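PDB 3GRF: ornithine carbamoyltransferase from Giardia intestinalis, which probably catalyses transfer of the carbamoyl group from carbamoyl phosphate to ornithine, giving citrulline, or the reverse reaction in arginine degradation. Local coordinates for residues G161-N172 and G231-D241. Sequence-based numbering, arbitrary orientation.
Sequences GIKFAYCGDSMN and GCEGVDVVYTD
Asp241 OD2 lies in the ring plane of Tyr166, at its edge, and takes a hydrogen bond from Tyr166 OH that is unusually short at 2.5 Å, its exact length doubtful. The carboxylate is turned 71° from that ring but lies nearly coplanar with the amide of Asn172, whose ND2 reaches the syn lone pair of the same OD2 at 2.8 Å. Asn172 OD1 meanwhile caps Val174 N at the start of helix 173-185. This group sits at the C-terminal ends of neighbouring parallel strands, 164-167 and 237-240, in the five-stranded Rossmann-like sheet of the Asp/Orn-binding domain. The Phe164 and Tyr239 rings meet obliquely, planes 51° apart, with Phe164 CZ 3.5 Å from Tyr239 CB; Val237 CG1 packs on Phe164 CD1, and Tyr239 OH bonds to Asp141.

Phe164, Tyr166, Val237 and Tyr239 share one face, with helix 173-185 against it. Tyr166 holds CG anti to the backbone N (chi1 176°), which brings the end of its ring over to Asp241. On the other face, Ala165 CB touches Val235 CG1 and Cys232 SG, and Cys167 is disulfide-bonded to Cys228.

Three backbone bonds join the strands: Ala165 N to Val237 O, Tyr239 N to Ala165 O, and Cys167 N to Tyr239 O. Before them, Asp236 OD1 receives Lys163 N on its anti lone pair (2.7 Å), while Asp236 N returns a bond to Lys163 O; Asp236 OD2 is salt-bridged to Arg276. Near the far end, a water donates to both Tyr166 OH and Asp241 O, and Thr240 OG1 donates to Cys167 O from above its carbonyl plane, at 2.9 Å.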
ATOM      1  N   GLY A 161     -36.616  21.157  -0.992  1.00 40.92           N
ATOM      2  CA  GLY A 161     -36.939  22.124   0.070  1.00 38.22           C
ATOM      3  C   GLY A 161     -35.752  22.604   0.889  1.00 36.37           C
ATOM      4  O   GLY A 161     -35.870  23.546   1.675  1.00 33.87           O
ATOM      5  N   ILE A 162     -34.598  21.953   0.711  1.00 39.35           N
ATOM      6  CA  ILE A 162     -33.412  22.277   1.501  1.00 33.47           C
ATOM      7  C   ILE A 162     -32.720  23.436   0.821  1.00 31.01           C
ATOM      8  O   ILE A 162     -32.183  23.264  -0.276  1.00 29.27           O
ATOM      9  CB  ILE A 162     -32.396  21.096   1.635  1.00 34.31           C
ATOM     10  CG1 ILE A 162     -33.072  19.846   2.158  1.00 30.93           C
ATOM     11  CG2 ILE A 162     -31.316  21.448   2.673  1.00 20.90           C
ATOM     12  CD1 ILE A 162     -33.941  20.127   3.371  1.00 40.94           C
ATOM     13  N   LYS A 163     -32.743  24.600   1.454  1.00 32.52           N
ATOM     14  CA  LYS A 163     -32.031  25.776   0.914  1.00 30.96           C
ATOM     15  C   LYS A 163     -30.567  25.658   1.342  1.00 35.43           C
ATOM     16  O   LYS A 163     -30.304  25.416   2.506  1.00 34.71           O
ATOM     17  CB  LYS A 163     -32.639  27.081   1.433  1.00 37.46           C
ATOM     18  CG  LYS A 163     -34.077  27.403   0.969  1.00 42.65           C
ATOM     19  CD  LYS A 163     -35.069  27.116   2.098  1.00 55.28           C
ATOM     20  CE  LYS A 163     -36.289  27.999   2.024  1.00 41.76           C
ATOM     21  NZ  LYS A 163     -36.107  29.100   3.034  1.00 60.81           N
ATOM     22  N   PHE A 164     -29.628  25.826   0.399  1.00 35.49           N
ATOM     23  CA  PHE A 164     -28.208  25.553   0.639  1.00 25.74           C
ATOM     24  C   PHE A 164     -27.434  26.884   0.485  1.00 24.33           C
ATOM     25  O   PHE A 164     -27.716  27.669  -0.424  1.00 26.78           O
ATOM     26  CB  PHE A 164     -27.709  24.484  -0.335  1.00 27.34           C
ATOM     27  CG  PHE A 164     -26.214  24.185  -0.213  1.00 26.21           C
ATOM     28  CD1 PHE A 164     -25.765  23.142   0.577  1.00 29.31           C
ATOM     29  CD2 PHE A 164     -25.266  24.975  -0.885  1.00 23.64           C
ATOM     30  CE1 PHE A 164     -24.407  22.878   0.696  1.00 32.93           C
ATOM     31  CE2 PHE A 164     -23.941  24.715  -0.780  1.00 28.18           C
ATOM     32  CZ  PHE A 164     -23.496  23.688   0.017  1.00 27.17           C
ATOM     33  N   ALA A 165     -26.495  27.176   1.374  1.00 33.23           N
ATOM     34  CA  ALA A 165     -25.585  28.318   1.100  1.00 22.85           C
ATOM     35  C   ALA A 165     -24.095  27.984   1.256  1.00 30.58           C
ATOM     36  O   ALA A 165     -23.737  27.304   2.204  1.00 32.11           O
ATOM     37  CB  ALA A 165     -25.941  29.530   1.993  1.00 26.94           C
ATOM     38  N   TYR A 166     -23.262  28.466   0.321  1.00 25.96           N
ATOM     39  CA  TYR A 166     -21.824  28.298   0.367  1.00 25.80           C
ATOM     40  C   TYR A 166     -21.295  29.682   0.761  1.00 31.06           C
ATOM     41  O   TYR A 166     -21.752  30.676   0.202  1.00 25.75           O
ATOM     42  CB  TYR A 166     -21.186  27.866  -0.980  1.00 30.08           C
ATOM     43  CG  TYR A 166     -19.691  27.835  -0.797  1.00 32.80           C
ATOM     44  CD1 TYR A 166     -18.887  28.979  -1.066  1.00 18.77           C
ATOM     45  CD2 TYR A 166     -19.090  26.730  -0.246  1.00 27.12           C
ATOM     46  CE1 TYR A 166     -17.524  28.956  -0.774  1.00 31.11           C
ATOM     47  CE2 TYR A 166     -17.730  26.693   0.035  1.00 32.83           C
ATOM     48  CZ  TYR A 166     -16.959  27.826  -0.216  1.00 41.10           C
ATOM     49  OH  TYR A 166     -15.619  27.806   0.048  1.00 30.74           O
ATOM     50  N   CYS A 167     -20.405  29.752   1.762  1.00 27.08           N
ATOM     51  CA  CYS A 167     -19.848  31.051   2.205  1.00 29.39           C
ATOM     52  C   CYS A 167     -18.359  31.014   2.000  1.00 29.20           C
ATOM     53  O   CYS A 167     -17.740  30.012   2.304  1.00 27.11           O
ATOM     54  CB  CYS A 167     -20.168  31.381   3.675  1.00 26.91           C
ATOM     55  SG  CYS A 167     -21.802  32.076   3.926  1.00 38.00           S
ATOM     56  N   GLY A 168     -17.783  32.115   1.512  1.00 31.65           N
ATOM     57  CA  GLY A 168     -16.338  32.161   1.406  1.00 33.23           C
ATOM     58  C   GLY A 168     -15.829  32.389   0.008  1.00 27.25           C
ATOM     59  O   GLY A 168     -16.542  32.934  -0.848  1.00 31.24           O
ATOM     60  N   ASP A 169     -14.577  32.007  -0.192  1.00 25.72           N
ATOM     61  CA  ASP A 169     -13.923  32.031  -1.490  1.00 30.02           C
ATOM     62  C   ASP A 169     -14.605  31.108  -2.460  1.00 37.51           C
ATOM     63  O   ASP A 169     -14.590  29.861  -2.294  1.00 34.65           O
ATOM     64  CB  ASP A 169     -12.470  31.602  -1.384  1.00 35.85           C
ATOM     65  CG  ASP A 169     -11.714  31.836  -2.668  1.00 46.99           C
ATOM     66  OD1 ASP A 169     -12.339  32.265  -3.675  1.00 38.09           O
ATOM     67  OD2 ASP A 169     -10.492  31.605  -2.654  1.00 42.89           O
ATOM     68  N   SER A 170     -15.198  31.721  -3.482  1.00 29.56           N
ATOM     69  CA  SER A 170     -16.119  30.987  -4.309  1.00 32.14           C
ATOM     70  C   SER A 170     -15.612  30.797  -5.706  1.00 31.24           C
ATOM     71  O   SER A 170     -16.322  30.275  -6.576  1.00 31.56           O
ATOM     72  CB  SER A 170     -17.521  31.610  -4.235  1.00 42.02           C
ATOM     73  OG  SER A 170     -18.008  31.486  -2.891  1.00 38.07           O
ATOM     74  N   MET A 171     -14.356  31.158  -5.917  1.00 32.28           N
ATOM     75  CA  MET A 171     -13.693  30.775  -7.123  1.00 30.05           C
ATOM     76  C   MET A 171     -12.927  29.546  -6.706  1.00 29.78           C
ATOM     77  O   MET A 171     -11.768  29.617  -6.323  1.00 31.91           O
ATOM     78  CB  MET A 171     -12.763  31.893  -7.600  1.00 31.26           C
ATOM     79  CG  MET A 171     -12.314  31.665  -9.020  1.00 37.28           C
ATOM     80  SD  MET A 171     -11.077  32.804  -9.653  1.00 40.14           S
ATOM     81  CE  MET A 171     -11.984  34.316  -9.831  1.00 48.57           C
ATOM     82  N   ASN A 172     -13.615  28.407  -6.692  1.00 24.47           N
ATOM     83  CA  ASN A 172     -13.176  27.330  -5.890  1.00 25.57           C
ATOM     84  C   ASN A 172     -13.773  26.061  -6.443  1.00 36.88           C
ATOM     85  O   ASN A 172     -14.981  25.983  -6.642  1.00 35.49           O
ATOM     86  CB  ASN A 172     -13.623  27.616  -4.441  1.00 30.91           C
ATOM     87  CG  ASN A 172     -13.385  26.478  -3.478  1.00 25.49           C
ATOM     88  OD1 ASN A 172     -13.167  25.325  -3.838  1.00 32.90           O
ATOM     89  ND2 ASN A 172     -13.545  26.796  -2.212  1.00 35.35           N
ATOM     90  N   GLY A 231     -27.263  36.351   2.531  1.00 35.01           N
ATOM     91  CA  GLY A 231     -27.254  35.119   1.745  1.00 34.69           C
ATOM     92  C   GLY A 231     -27.704  33.904   2.506  1.00 36.12           C
ATOM     93  O   GLY A 231     -28.304  32.983   1.929  1.00 35.34           O
ATOM     94  N   CYS A 232     -27.417  33.898   3.810  1.00 26.11           N
ATOM     95  CA  CYS A 232     -27.718  32.767   4.688  1.00 31.25           C
ATOM     96  C   CYS A 232     -29.087  32.868   5.396  1.00 27.12           C
ATOM     97  O   CYS A 232     -29.494  31.944   6.118  1.00 32.89           O
ATOM     98  CB  CYS A 232     -26.606  32.561   5.733  1.00 32.29           C
ATOM     99  SG  CYS A 232     -25.056  31.987   5.037  1.00 32.28           S
ATOM    100  N   GLU A 233     -29.790  33.973   5.203  1.00 27.12           N
ATOM    101  CA  GLU A 233     -31.057  34.186   5.904  1.00 34.87           C
ATOM    102  C   GLU A 233     -32.004  33.127   5.423  1.00 27.08           C
ATOM    103  O   GLU A 233     -32.268  33.035   4.208  1.00 26.98           O
ATOM    104  CB  GLU A 233     -31.644  35.528   5.546  1.00 44.63           C
ATOM    105  CG  GLU A 233     -31.927  36.427   6.709  1.00 52.46           C
ATOM    106  CD  GLU A 233     -32.421  37.764   6.215  1.00 64.83           C
ATOM    107  OE1 GLU A 233     -31.597  38.536   5.651  1.00 60.19           O
ATOM    108  OE2 GLU A 233     -33.643  38.020   6.357  1.00 70.27           O
ATOM    109  N   GLY A 234     -32.496  32.334   6.364  1.00 33.23           N
ATOM    110  CA  GLY A 234     -33.459  31.282   6.061  1.00 30.41           C
ATOM    111  C   GLY A 234     -32.887  29.947   5.599  1.00 39.99           C
ATOM    112  O   GLY A 234     -33.631  28.984   5.410  1.00 41.17           O
ATOM    113  N   VAL A 235     -31.575  29.860   5.392  1.00 34.85           N
ATOM    114  CA  VAL A 235     -31.019  28.691   4.696  1.00 36.01           C
ATOM    115  C   VAL A 235     -30.978  27.466   5.624  1.00 37.13           C
ATOM    116  O   VAL A 235     -31.008  27.608   6.845  1.00 35.97           O
ATOM    117  CB  VAL A 235     -29.638  28.971   4.008  1.00 40.58           C
ATOM    118  CG1 VAL A 235     -29.738  30.119   2.986  1.00 44.51           C
ATOM    119  CG2 VAL A 235     -28.567  29.254   5.036  1.00 40.67           C
ATOM    120  N   ASP A 236     -30.938  26.268   5.051  1.00 33.12           N
ATOM    121  CA  ASP A 236     -30.986  25.032   5.845  1.00 31.87           C
ATOM    122  C   ASP A 236     -29.612  24.381   6.010  1.00 32.24           C
ATOM    123  O   ASP A 236     -29.426  23.504   6.850  1.00 29.29           O
ATOM    124  CB  ASP A 236     -31.954  24.035   5.210  1.00 36.71           C
ATOM    125  CG  ASP A 236     -33.344  24.595   5.048  1.00 47.29           C
ATOM    126  OD1 ASP A 236     -33.784  24.750   3.892  1.00 44.28           O
ATOM    127  OD2 ASP A 236     -33.993  24.873   6.075  1.00 39.29           O
ATOM    128  N   VAL A 237     -28.653  24.793   5.180  1.00 27.05           N
ATOM    129  CA  VAL A 237     -27.292  24.252   5.203  1.00 35.89           C
ATOM    130  C   VAL A 237     -26.396  25.453   5.000  1.00 24.65           C
ATOM    131  O   VAL A 237     -26.640  26.248   4.087  1.00 29.89           O
ATOM    132  CB  VAL A 237     -26.974  23.265   4.048  1.00 32.84           C
ATOM    133  CG1 VAL A 237     -25.494  22.734   4.184  1.00 24.69           C
ATOM    134  CG2 VAL A 237     -27.980  22.115   4.031  1.00 24.84           C
ATOM    135  N   VAL A 238     -25.379  25.567   5.852  1.00 27.34           N
ATOM    136  CA  VAL A 238     -24.324  26.536   5.622  1.00 26.68           C
ATOM    137  C   VAL A 238     -22.977  25.836   5.493  1.00 30.25           C
ATOM    138  O   VAL A 238     -22.502  25.170   6.414  1.00 31.02           O
ATOM    139  CB  VAL A 238     -24.235  27.564   6.748  1.00 30.75           C
ATOM    140  CG1 VAL A 238     -23.086  28.587   6.457  1.00 28.77           C
ATOM    141  CG2 VAL A 238     -25.580  28.281   6.935  1.00 26.89           C
ATOM    142  N   TYR A 239     -22.326  26.024   4.354  1.00 28.87           N
ATOM    143  CA  TYR A 239     -21.191  25.197   4.053  1.00 26.41           C
ATOM    144  C   TYR A 239     -20.086  26.185   3.793  1.00 30.98           C
ATOM    145  O   TYR A 239     -20.318  27.212   3.168  1.00 25.59           O
ATOM    146  CB  TYR A 239     -21.542  24.357   2.817  1.00 26.34           C
ATOM    147  CG  TYR A 239     -20.600  23.245   2.405  1.00 25.23           C
ATOM    148  CD1 TYR A 239     -19.266  23.490   2.086  1.00 22.51           C
ATOM    149  CD2 TYR A 239     -21.069  21.978   2.263  1.00 23.52           C
ATOM    150  CE1 TYR A 239     -18.425  22.483   1.658  1.00 26.32           C
ATOM    151  CE2 TYR A 239     -20.271  20.979   1.819  1.00 19.04           C
ATOM    152  CZ  TYR A 239     -18.936  21.226   1.551  1.00 28.49           C
ATOM    153  OH  TYR A 239     -18.148  20.209   1.114  1.00 24.49           O
ATOM    154  N   THR A 240     -18.904  25.898   4.323  1.00 31.81           N
ATOM    155  CA  THR A 240     -17.724  26.700   4.015  1.00 31.93           C
ATOM    156  C   THR A 240     -16.499  25.823   3.891  1.00 29.88           C
ATOM    157  O   THR A 240     -16.549  24.625   4.181  1.00 19.22           O
ATOM    158  CB  THR A 240     -17.526  27.836   5.039  1.00 26.21           C
ATOM    159  OG1 THR A 240     -16.518  28.731   4.544  1.00 35.42           O
ATOM    160  CG2 THR A 240     -17.170  27.296   6.407  1.00 16.53           C
ATOM    161  N   ASP A 241     -15.403  26.376   3.384  1.00 27.39           N
ATOM    162  CA  ASP A 241     -14.185  25.575   3.372  1.00 28.97           C
ATOM    163  C   ASP A 241     -12.954  26.453   3.342  1.00 35.93           C
ATOM    164  O   ASP A 241     -13.079  27.666   3.329  1.00 26.30           O
ATOM    165  CB  ASP A 241     -14.228  24.455   2.277  1.00 37.44           C
ATOM    166  CG  ASP A 241     -13.723  24.898   0.894  1.00 41.53           C
ATOM    167  OD1 ASP A 241     -13.103  24.065   0.216  1.00 50.22           O
ATOM    168  OD2 ASP A 241     -13.948  26.037   0.470  1.00 45.33           O
TER
HETATM  169  O   HOH W   1     -36.180  28.757   6.037  1.00 48.44           O
HETATM  170  O   HOH W   2     -13.918  29.546   1.417  1.00 35.83           O